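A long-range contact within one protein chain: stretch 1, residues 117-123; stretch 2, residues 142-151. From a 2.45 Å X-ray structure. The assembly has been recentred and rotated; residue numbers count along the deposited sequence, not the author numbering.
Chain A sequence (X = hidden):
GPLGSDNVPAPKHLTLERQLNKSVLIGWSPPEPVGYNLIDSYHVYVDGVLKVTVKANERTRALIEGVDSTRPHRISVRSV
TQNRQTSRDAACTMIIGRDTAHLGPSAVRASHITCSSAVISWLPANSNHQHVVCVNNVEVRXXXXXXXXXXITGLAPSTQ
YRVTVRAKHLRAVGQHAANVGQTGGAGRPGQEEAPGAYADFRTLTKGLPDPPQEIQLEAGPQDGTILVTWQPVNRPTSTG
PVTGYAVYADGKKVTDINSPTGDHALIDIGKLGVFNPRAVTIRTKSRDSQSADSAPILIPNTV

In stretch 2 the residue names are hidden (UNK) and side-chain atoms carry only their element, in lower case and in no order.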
# COMPACT_ATOMS: atom_id res chain seq x y z
N SER A 117 8.81 -6.16 13.22
CA SER A 117 8.76 -4.96 12.40
C SER A 117 7.82 -5.17 11.22
O SER A 117 7.45 -6.29 10.89
CB SER A 117 10.16 -4.59 11.91
OG SER A 117 10.59 -5.53 10.93
N ALA A 118 7.48 -4.06 10.57
CA ALA A 118 6.64 -4.07 9.39
C ALA A 118 6.85 -2.77 8.63
O ALA A 118 7.20 -1.75 9.22
CB ALA A 118 5.15 -4.25 9.75
N VAL A 119 6.67 -2.82 7.31
CA VAL A 119 6.67 -1.61 6.49
C VAL A 119 5.22 -1.18 6.32
O VAL A 119 4.37 -1.96 5.89
CB VAL A 119 7.36 -1.85 5.14
CG1 VAL A 119 7.00 -0.74 4.11
CG2 VAL A 119 8.88 -1.91 5.33
N ILE A 120 4.94 0.07 6.69
CA ILE A 120 3.61 0.66 6.61
C ILE A 120 3.60 1.63 5.45
O ILE A 120 4.39 2.58 5.42
CB ILE A 120 3.23 1.40 7.91
CG1 ILE A 120 3.45 0.51 9.15
CG2 ILE A 120 1.81 1.94 7.81
CD1 ILE A 120 2.58 -0.72 9.20
N SER A 121 2.65 1.45 4.53
CA SER A 121 2.41 2.31 3.39
C SER A 121 0.99 2.89 3.45
O SER A 121 0.09 2.31 4.08
CB SER A 121 2.57 1.54 2.07
OG SER A 121 3.82 0.89 2.01
N TRP A 122 0.80 4.01 2.77
CA TRP A 122 -0.52 4.62 2.68
C TRP A 122 -0.59 5.51 1.44
O TRP A 122 0.41 5.76 0.77
CB TRP A 122 -0.87 5.42 3.94
CG TRP A 122 0.08 6.55 4.23
CD1 TRP A 122 -0.09 7.86 3.90
CD2 TRP A 122 1.32 6.47 4.94
NE1 TRP A 122 0.98 8.60 4.36
CE2 TRP A 122 1.86 7.77 4.99
CE3 TRP A 122 2.03 5.42 5.54
CZ2 TRP A 122 3.09 8.05 5.60
CZ3 TRP A 122 3.22 5.70 6.15
CH2 TRP A 122 3.75 7.01 6.17
N LEU A 123 -1.81 5.96 1.15
CA LEU A 123 -2.06 6.94 0.11
C LEU A 123 -2.58 8.19 0.79
O LEU A 123 -3.70 8.17 1.32
CB LEU A 123 -3.07 6.41 -0.91
CG LEU A 123 -3.38 7.31 -2.12
CD1 LEU A 123 -2.09 7.70 -2.86
CD2 LEU A 123 -4.38 6.64 -3.08
N UNK A 142 6.35 10.73 13.29
CA UNK A 142 5.83 11.76 12.40
C UNK A 142 6.71 11.83 11.15
O UNK A 142 7.94 11.92 11.26
c UNK A 142 5.77 13.10 13.11
c UNK A 142 5.21 14.17 12.19
o UNK A 142 4.93 12.98 14.26
N UNK A 143 6.08 11.80 9.98
CA UNK A 143 6.79 11.60 8.72
C UNK A 143 6.59 12.83 7.83
O UNK A 143 5.51 13.42 7.80
c UNK A 143 5.12 10.51 7.18
c UNK A 143 7.47 9.75 7.19
c UNK A 143 6.34 10.30 8.02
N UNK A 144 7.65 13.22 7.13
CA UNK A 144 7.67 14.48 6.42
C UNK A 144 6.81 14.39 5.15
O UNK A 144 6.56 13.30 4.64
n UNK A 144 13.21 14.05 3.35
c UNK A 144 11.95 13.45 3.88
c UNK A 144 9.91 13.79 5.34
c UNK A 144 11.36 14.22 5.06
c UNK A 144 9.12 14.86 6.08
N UNK A 145 6.39 15.55 4.61
CA UNK A 145 5.57 15.53 3.39
C UNK A 145 6.28 14.82 2.25
O UNK A 145 7.51 14.86 2.14
c UNK A 145 5.98 17.81 4.21
c UNK A 145 6.88 16.91 4.94
c UNK A 145 5.37 17.03 3.07
N UNK A 146 5.50 14.20 1.38
CA UNK A 146 6.06 13.42 0.30
C UNK A 146 6.43 12.01 0.67
O UNK A 146 6.77 11.21 -0.21
N UNK A 147 6.38 11.67 1.96
CA UNK A 147 6.67 10.31 2.41
C UNK A 147 5.38 9.55 2.62
O UNK A 147 4.45 10.07 3.25
c UNK A 147 7.45 10.33 3.72
c UNK A 147 8.33 9.11 3.87
c UNK A 147 10.75 10.08 4.75
s UNK A 147 9.97 9.48 3.25
N UNK A 148 5.32 8.33 2.08
CA UNK A 148 4.12 7.49 2.14
C UNK A 148 4.42 6.09 2.63
O UNK A 148 3.57 5.20 2.52
c UNK A 148 4.42 6.92 -0.31
c UNK A 148 3.47 7.41 0.75
c UNK A 148 5.33 5.11 -1.68
o UNK A 148 7.08 5.56 -3.26
c UNK A 148 6.18 7.34 -1.92
c UNK A 148 6.19 6.00 -2.28
c UNK A 148 5.30 7.78 -0.94
c UNK A 148 4.44 5.58 -0.68
N UNK A 149 5.62 5.86 3.15
CA UNK A 149 6.02 4.57 3.69
C UNK A 149 6.81 4.83 4.95
O UNK A 149 7.52 5.84 5.05
c UNK A 149 6.90 3.77 2.72
n UNK A 149 5.00 1.23 -0.79
n UNK A 149 6.40 1.60 -2.59
c UNK A 149 6.19 3.07 1.58
n UNK A 149 7.17 1.91 -0.42
c UNK A 149 7.05 1.91 1.03
c UNK A 149 6.19 1.58 -1.27
N UNK A 150 6.73 3.89 5.89
CA UNK A 150 7.59 3.96 7.06
C UNK A 150 7.68 2.60 7.73
O UNK A 150 6.65 1.96 7.96
n UNK A 150 9.00 4.94 11.19
c UNK A 150 7.11 5.00 8.07
c UNK A 150 7.85 4.63 10.52
n UNK A 150 9.23 5.68 9.20
c UNK A 150 9.81 5.60 10.38
c UNK A 150 7.99 5.09 9.25
N UNK A 151 8.89 2.20 8.08
CA UNK A 151 9.09 0.96 8.82
C UNK A 151 8.86 1.20 10.31
O UNK A 151 9.47 2.09 10.91
c UNK A 151 10.69 -0.85 9.37
c UNK A 151 10.50 0.44 8.60
o UNK A 151 10.71 0.21 7.20

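Position 142 carries three side-chain atoms, a carbon branching to one oxygen and one carbon, and lies out of reach of stretch 1. That is threonine, T142. Position 143 has three carbons, one bearing the other two, and no heteroatom. It points toward stretch 1, where one of its methyls sits at the edge of the W122 ring, near the ring plane. This is valine, V143, and its CG1 lies 3.6 Å from W122 CZ2.

Position 144 runs four carbons in a row to a terminal nitrogen, extended into solvent and touching nothing on stretch 1: lysine, K144. At 145, also out of reach, three carbons close a ring onto the backbone nitrogen, which identifies proline, P145. Position 146 has no side-chain atoms and touches nothing on stretch 1. Its phi of 85° and psi of -9° would jam a CB against the carbonyl of the residue before, so the backbone itself calls for glycine, G146. Position 147 has an unbranched chain of two carbons, a sulfur and a carbon, whose end leads away from stretch 1: methionine, M147. The stretch from K144 to M147 is a type II beta turn, closed by M147 N to K144 O at 3.1 Å. M147 still meets the partner through its backbone, with its O 3.4 Å from W122 CZ2.

Position 148 shows one carbon, then a six-carbon ring bearing an oxygen. Its CB lies 3.5 Å from W122 O, while the end of the side chain leads away from stretch 1. This is tyrosine, Y148, and its OH is hydrogen-bonded elsewhere in the structure. The hydrogen bond to this residue comes from the backbone: W122 N donates to Y148 O at 3.0 Å, while Y148 CA sits 4.0 Å from the centroid of the five-membered ring of W122, over its face, in a CH-pi contact.

Position 149 has three carbons, a nitrogen, then a carbon carrying two more nitrogens, a planar group with S121 at its edge. This is arginine, R149; its NH1 donates to S121 OG at 3.1 Å. Position 150 has one carbon and a five-membered ring of three carbons and two nitrogens; its CB comes within 4.4 Å of W122 CH2. It is histidine, H150. Its ring leads away from stretch 1, but its backbone pairs twice with I120: I120 N to H150 O at 2.8 Å and H150 N to I120 O at 2.7 Å. Position 151 repeats the carbon with one oxygen and one carbon, and its oxygen approaches a methyl of V119. It is threonine, T151, with OG1 3.4 Å from V119 CG2.

The contact works as a short antiparallel ladder with one large ring at its end. I120 and H150 form the hydrogen-bonded pair; V119 with T151 and S121 with R149 are the non-hydrogen-bonded pairs, whose side chains share one face of the sheet. There the partnership is polar at S121 and R149. W122, the residue of stretch 1 most covered by the partner, lays its indole against stretch 2, with V143 CG1 at the ring edge and Y148 O and R149 N over one face.

Stretch 2, residues 142-151: TVKPGMYRHT
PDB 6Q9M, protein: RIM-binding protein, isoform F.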